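Long-range contact in tumor necrosis factor-inducible gene 6 protein (Homo sapiens, PDB 2PF5), which binds hyaluronan through its Link module and transfers heavy chains from inter-alpha-inhibitor to hyaluronan during remodelling of the extracellular matrix: residues H29-E37 with G50-G58. Residues are numbered along the deposited sequence; the frame is centred on the assembly and turned at random.
Sequences HLATYKQLE and GWMAKGRVG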
ATOM      1  N   HIS A  29      -3.877   2.201  10.029  1.00 19.38           N
ATOM      2  CA  HIS A  29      -4.215   3.212   9.016  1.00 19.58           C
ATOM      3  C   HIS A  29      -3.432   2.860   7.785  1.00 20.46           C
ATOM      4  O   HIS A  29      -2.539   2.003   7.859  1.00 21.00           O
ATOM      5  CB  HIS A  29      -3.841   4.632   9.505  1.00 19.53           C
ATOM      6  CG  HIS A  29      -4.450   4.979  10.827  1.00 22.02           C
ATOM      7  ND1 HIS A  29      -5.771   5.372  10.961  1.00 22.76           N
ATOM      8  CD2 HIS A  29      -3.942   4.925  12.082  1.00 20.95           C
ATOM      9  CE1 HIS A  29      -6.039   5.555  12.242  1.00 23.70           C
ATOM     10  NE2 HIS A  29      -4.947   5.284  12.942  1.00 22.65           N
ATOM     11  N   LEU A  30      -3.734   3.490   6.643  1.00 19.36           N
ATOM     12  CA  LEU A  30      -2.889   3.319   5.472  1.00 19.56           C
ATOM     13  C   LEU A  30      -1.506   3.863   5.801  1.00 19.54           C
ATOM     14  O   LEU A  30      -1.359   4.927   6.479  1.00 19.12           O
ATOM     15  CB  LEU A  30      -3.440   4.066   4.260  1.00 20.68           C
ATOM     16  CG  LEU A  30      -4.714   3.426   3.656  1.00 19.16           C
ATOM     17  CD1 LEU A  30      -5.392   4.496   2.764  1.00 21.33           C
ATOM     18  CD2 LEU A  30      -4.443   2.114   2.892  1.00 19.30           C
ATOM     19  N   ALA A  31      -0.505   3.147   5.320  1.00 19.22           N
ATOM     20  CA  ALA A  31       0.896   3.597   5.525  1.00 19.13           C
ATOM     21  C   ALA A  31       1.113   4.888   4.726  1.00 19.71           C
ATOM     22  O   ALA A  31       0.556   5.070   3.605  1.00 21.17           O
ATOM     23  CB  ALA A  31       1.850   2.509   5.070  1.00 18.34           C
ATOM     24  N   THR A  32       1.899   5.803   5.271  1.00 19.41           N
ATOM     25  CA  THR A  32       2.386   6.910   4.472  1.00 19.01           C
ATOM     26  C   THR A  32       3.503   6.459   3.527  1.00 19.94           C
ATOM     27  O   THR A  32       4.146   5.402   3.719  1.00 19.02           O
ATOM     28  CB  THR A  32       2.884   8.064   5.327  1.00 20.40           C
ATOM     29  OG1 THR A  32       4.125   7.693   5.954  1.00 16.80           O
ATOM     30  CG2 THR A  32       1.856   8.473   6.418  1.00 20.50           C
ATOM     31  N   TYR A  33       3.756   7.261   2.504  1.00 18.79           N
ATOM     32  CA  TYR A  33       4.901   7.016   1.656  1.00 19.06           C
ATOM     33  C   TYR A  33       6.204   6.920   2.473  1.00 18.63           C
ATOM     34  O   TYR A  33       7.018   6.046   2.219  1.00 18.04           O
ATOM     35  CB  TYR A  33       5.076   8.134   0.633  1.00 19.67           C
ATOM     36  CG  TYR A  33       6.233   7.880  -0.319  1.00 19.18           C
ATOM     37  CD1 TYR A  33       6.025   7.207  -1.539  1.00 21.88           C
ATOM     38  CD2 TYR A  33       7.533   8.310  -0.001  1.00 20.65           C
ATOM     39  CE1 TYR A  33       7.069   6.968  -2.401  1.00 19.90           C
ATOM     40  CE2 TYR A  33       8.604   8.066  -0.847  1.00 20.68           C
ATOM     41  CZ  TYR A  33       8.367   7.382  -2.043  1.00 20.17           C
ATOM     42  OH  TYR A  33       9.413   7.200  -2.914  1.00 20.90           O
ATOM     43  N   LYS A  34       6.411   7.824   3.420  1.00 18.03           N
ATOM     44  CA  LYS A  34       7.680   7.789   4.183  1.00 18.39           C
ATOM     45  C   LYS A  34       7.794   6.517   5.030  1.00 17.69           C
ATOM     46  O   LYS A  34       8.901   5.999   5.206  1.00 15.50           O
ATOM     47  CB  LYS A  34       7.821   9.021   5.040  1.00 19.16           C
ATOM     48  CG  LYS A  34       8.196  10.256   4.216  1.00 20.82           C
ATOM     49  CD  LYS A  34       8.014  11.471   5.073  1.00 26.02           C
ATOM     50  CE  LYS A  34       8.614  12.701   4.430  1.00 30.60           C
ATOM     51  NZ  LYS A  34       8.005  13.890   5.086  1.00 32.69           N
ATOM     52  N   GLN A  35       6.649   6.025   5.527  1.00 16.83           N
ATOM     53  CA  GLN A  35       6.592   4.773   6.280  1.00 17.29           C
ATOM     54  C   GLN A  35       6.913   3.583   5.401  1.00 17.53           C
ATOM     55  O   GLN A  35       7.714   2.720   5.781  1.00 16.96           O
ATOM     56  CB  GLN A  35       5.256   4.590   7.010  1.00 17.11           C
ATOM     57  CG  GLN A  35       5.156   5.492   8.271  1.00 16.54           C
ATOM     58  CD  GLN A  35       3.707   5.719   8.735  1.00 18.02           C
ATOM     59  OE1 GLN A  35       2.735   5.251   8.103  1.00 16.32           O
ATOM     60  NE2 GLN A  35       3.562   6.475   9.810  1.00 17.28           N
ATOM     61  N   LEU A  36       6.280   3.526   4.237  1.00 17.45           N
ATOM     62  CA  LEU A  36       6.557   2.485   3.269  1.00 17.82           C
ATOM     63  C   LEU A  36       8.041   2.512   2.866  1.00 17.27           C
ATOM     64  O   LEU A  36       8.667   1.439   2.752  1.00 16.00           O
ATOM     65  CB  LEU A  36       5.619   2.619   2.020  1.00 18.07           C
ATOM     66  CG  LEU A  36       5.720   1.497   0.971  1.00 18.84           C
ATOM     67  CD1 LEU A  36       5.361   0.101   1.563  1.00 18.97           C
ATOM     68  CD2 LEU A  36       4.829   1.827  -0.281  1.00 18.39           C
ATOM     69  N   GLU A  37       8.589   3.711   2.654  1.00 16.81           N
ATOM     70  CA  GLU A  37      10.004   3.840   2.284  1.00 17.22           C
ATOM     71  C   GLU A  37      10.971   3.338   3.376  1.00 16.50           C
ATOM     72  O   GLU A  37      11.981   2.643   3.078  1.00 15.44           O
ATOM     73  CB  GLU A  37      10.359   5.260   1.813  1.00 17.36           C
ATOM     74  CG  GLU A  37      11.906   5.465   1.640  1.00 19.06           C
ATOM     75  CD  GLU A  37      12.516   4.586   0.521  1.00 19.96           C
ATOM     76  OE1 GLU A  37      11.753   3.986  -0.265  1.00 18.76           O
ATOM     77  OE2 GLU A  37      13.764   4.503   0.426  1.00 22.46           O
ATOM     78  N   GLY A  50      -0.322  -1.021  -4.251  1.00 18.66           N
ATOM     79  CA  GLY A  50      -1.339  -0.824  -3.241  1.00 19.16           C
ATOM     80  C   GLY A  50      -1.595   0.629  -2.911  1.00 19.71           C
ATOM     81  O   GLY A  50      -0.695   1.454  -2.994  1.00 19.59           O
ATOM     82  N   TRP A  51      -2.825   0.915  -2.473  1.00 20.38           N
ATOM     83  CA  TRP A  51      -3.174   2.196  -1.870  1.00 20.32           C
ATOM     84  C   TRP A  51      -2.355   2.484  -0.596  1.00 20.80           C
ATOM     85  O   TRP A  51      -2.073   1.586   0.217  1.00 20.75           O
ATOM     86  CB  TRP A  51      -4.666   2.240  -1.502  1.00 19.40           C
ATOM     87  CG  TRP A  51      -5.608   2.169  -2.693  1.00 20.14           C
ATOM     88  CD1 TRP A  51      -6.358   1.093  -3.095  1.00 18.15           C
ATOM     89  CD2 TRP A  51      -5.907   3.241  -3.604  1.00 17.43           C
ATOM     90  NE1 TRP A  51      -7.104   1.438  -4.221  1.00 18.34           N
ATOM     91  CE2 TRP A  51      -6.838   2.749  -4.544  1.00 19.32           C
ATOM     92  CE3 TRP A  51      -5.470   4.572  -3.712  1.00 17.30           C
ATOM     93  CZ2 TRP A  51      -7.369   3.555  -5.585  1.00 16.94           C
ATOM     94  CZ3 TRP A  51      -5.965   5.374  -4.771  1.00 18.43           C
ATOM     95  CH2 TRP A  51      -6.919   4.853  -5.685  1.00 17.83           C
ATOM     96  N   MET A  52      -2.015   3.755  -0.435  1.00 20.64           N
ATOM     97  CA  MET A  52      -1.359   4.241   0.772  1.00 21.82           C
ATOM     98  C   MET A  52      -1.916   5.610   1.113  1.00 20.73           C
ATOM     99  O   MET A  52      -2.841   6.075   0.455  1.00 21.04           O
ATOM    100  CB  MET A  52       0.181   4.194   0.612  1.00 21.54           C
ATOM    101  CG  MET A  52       0.756   5.274  -0.291  1.00 23.85           C
ATOM    102  SD  MET A  52       2.538   5.059  -0.683  1.00 25.30           S
ATOM    103  CE  MET A  52       2.376   3.889  -1.955  1.00 12.77           C
ATOM    104  N   ALA A  53      -1.375   6.265   2.142  1.00 20.30           N
ATOM    105  CA  ALA A  53      -1.932   7.521   2.606  1.00 20.44           C
ATOM    106  C   ALA A  53      -2.044   8.550   1.461  1.00 19.62           C
ATOM    107  O   ALA A  53      -1.226   8.601   0.534  1.00 19.32           O
ATOM    108  CB  ALA A  53      -1.121   8.085   3.743  1.00 20.27           C
ATOM    109  N   LYS A  54      -3.100   9.345   1.532  1.00 19.18           N
ATOM    110  CA  LYS A  54      -3.329  10.445   0.600  1.00 22.19           C
ATOM    111  C   LYS A  54      -3.850   9.995  -0.767  1.00 20.93           C
ATOM    112  O   LYS A  54      -3.994  10.792  -1.667  1.00 21.66           O
ATOM    113  CB  LYS A  54      -2.071  11.295   0.429  1.00 21.24           C
ATOM    114  CG  LYS A  54      -1.701  12.141   1.614  1.00 24.43           C
ATOM    115  CD  LYS A  54      -0.553  13.065   1.282  1.00 25.40           C
ATOM    116  CE  LYS A  54      -1.017  14.248   0.422  1.00 32.38           C
ATOM    117  NZ  LYS A  54      -0.026  14.768  -0.591  1.00 29.02           N
ATOM    118  N   GLY A  55      -4.114   8.706  -0.902  1.00 21.61           N
ATOM    119  CA  GLY A  55      -4.512   8.118  -2.160  1.00 20.93           C
ATOM    120  C   GLY A  55      -3.416   7.866  -3.180  1.00 19.63           C
ATOM    121  O   GLY A  55      -3.690   7.689  -4.342  1.00 17.42           O
ATOM    122  N   ARG A  56      -2.168   7.847  -2.739  1.00 17.08           N
ATOM    123  CA  ARG A  56      -1.084   7.331  -3.555  1.00 17.82           C
ATOM    124  C   ARG A  56      -1.176   5.821  -3.763  1.00 17.58           C
ATOM    125  O   ARG A  56      -1.671   5.125  -2.910  1.00 19.30           O
ATOM    126  CB  ARG A  56       0.258   7.683  -2.927  1.00 16.15           C
ATOM    127  CG  ARG A  56       1.424   7.608  -3.882  1.00 18.15           C
ATOM    128  CD  ARG A  56       2.710   8.204  -3.354  1.00 16.17           C
ATOM    129  NE  ARG A  56       2.600   9.623  -3.102  1.00 17.62           N
ATOM    130  CZ  ARG A  56       2.587  10.530  -4.049  1.00 18.96           C
ATOM    131  NH1 ARG A  56       2.719  10.166  -5.304  1.00 15.31           N
ATOM    132  NH2 ARG A  56       2.470  11.800  -3.741  1.00 17.86           N
ATOM    133  N   VAL A  57      -0.673   5.328  -4.889  1.00 17.36           N
ATOM    134  CA  VAL A  57      -0.569   3.904  -5.107  1.00 17.19           C
ATOM    135  C   VAL A  57       0.893   3.643  -5.444  1.00 17.50           C
ATOM    136  O   VAL A  57       1.507   4.394  -6.168  1.00 17.13           O
ATOM    137  CB  VAL A  57      -1.491   3.440  -6.237  1.00 18.09           C
ATOM    138  CG1 VAL A  57      -1.186   1.975  -6.653  1.00 15.92           C
ATOM    139  CG2 VAL A  57      -2.964   3.563  -5.802  1.00 16.82           C
ATOM    140  N   GLY A  58       1.457   2.566  -4.923  1.00 19.16           N
ATOM    141  CA  GLY A  58       2.813   2.232  -5.327  1.00 19.23           C
ATOM    142  C   GLY A  58       3.203   0.907  -4.709  1.00 19.48           C
ATOM    143  O   GLY A  58       2.365   0.193  -4.156  1.00 18.67           O
TER
HETATM  144  O   HOH W   1       1.868   9.278   1.860  1.00 19.08           O
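A53 N donates to A31 O at 2.7 Å, the one direct hydrogen bond between 29-37 and 50-58. It is nearly straight at the hydrogen (168°), and the donor is tilted 30° from the carbonyl plane. The same A31 O also lies against M52 CB, at 3.1 Å. A water adds a second polar link: it accepts from Y33 N and donates a weak bond to A53 O.

L30 lies along the backbone of 51-53. Its CD2 meets W51 O at 3.6 Å, its CD1 approaches M52 O, and its CB packs on A53 N. L30 also touches Y16, K20 and C23 of helix 16-25. A53 CB packs against T32 CA and CG2.

This is the Link module, an alpha/beta fold related to the C-type lectins. The contact joins the end of strand 29-30 and the start of helix 33-41 to strand 50-51 and the turn that follows it. Strand 89-93 pairs with both 29-30 and 50-51.

M52 reaches the first turn of the helix. CG lies between the backbone N and the carbonyl carbon, and the bend at chi3 turns CE to L36 CD2, 3.6 Å away. The two side chains cross at about a right angle. SD runs beside Y33 in an oblique Met-aromatic contact, 5.4 Å from the ring centroid. R56 CD touches Y33 CD1 at 3.9 Å. The guanidinium plane is 83° from the ring plane, and NH1 forms a salt bridge with D77.

A capping box starts the helix. Q35 N donates to T32 OG1 at 3.1 Å. T32 N donates back to Q35 OE1 at 3.0 Å, from above the amide plane.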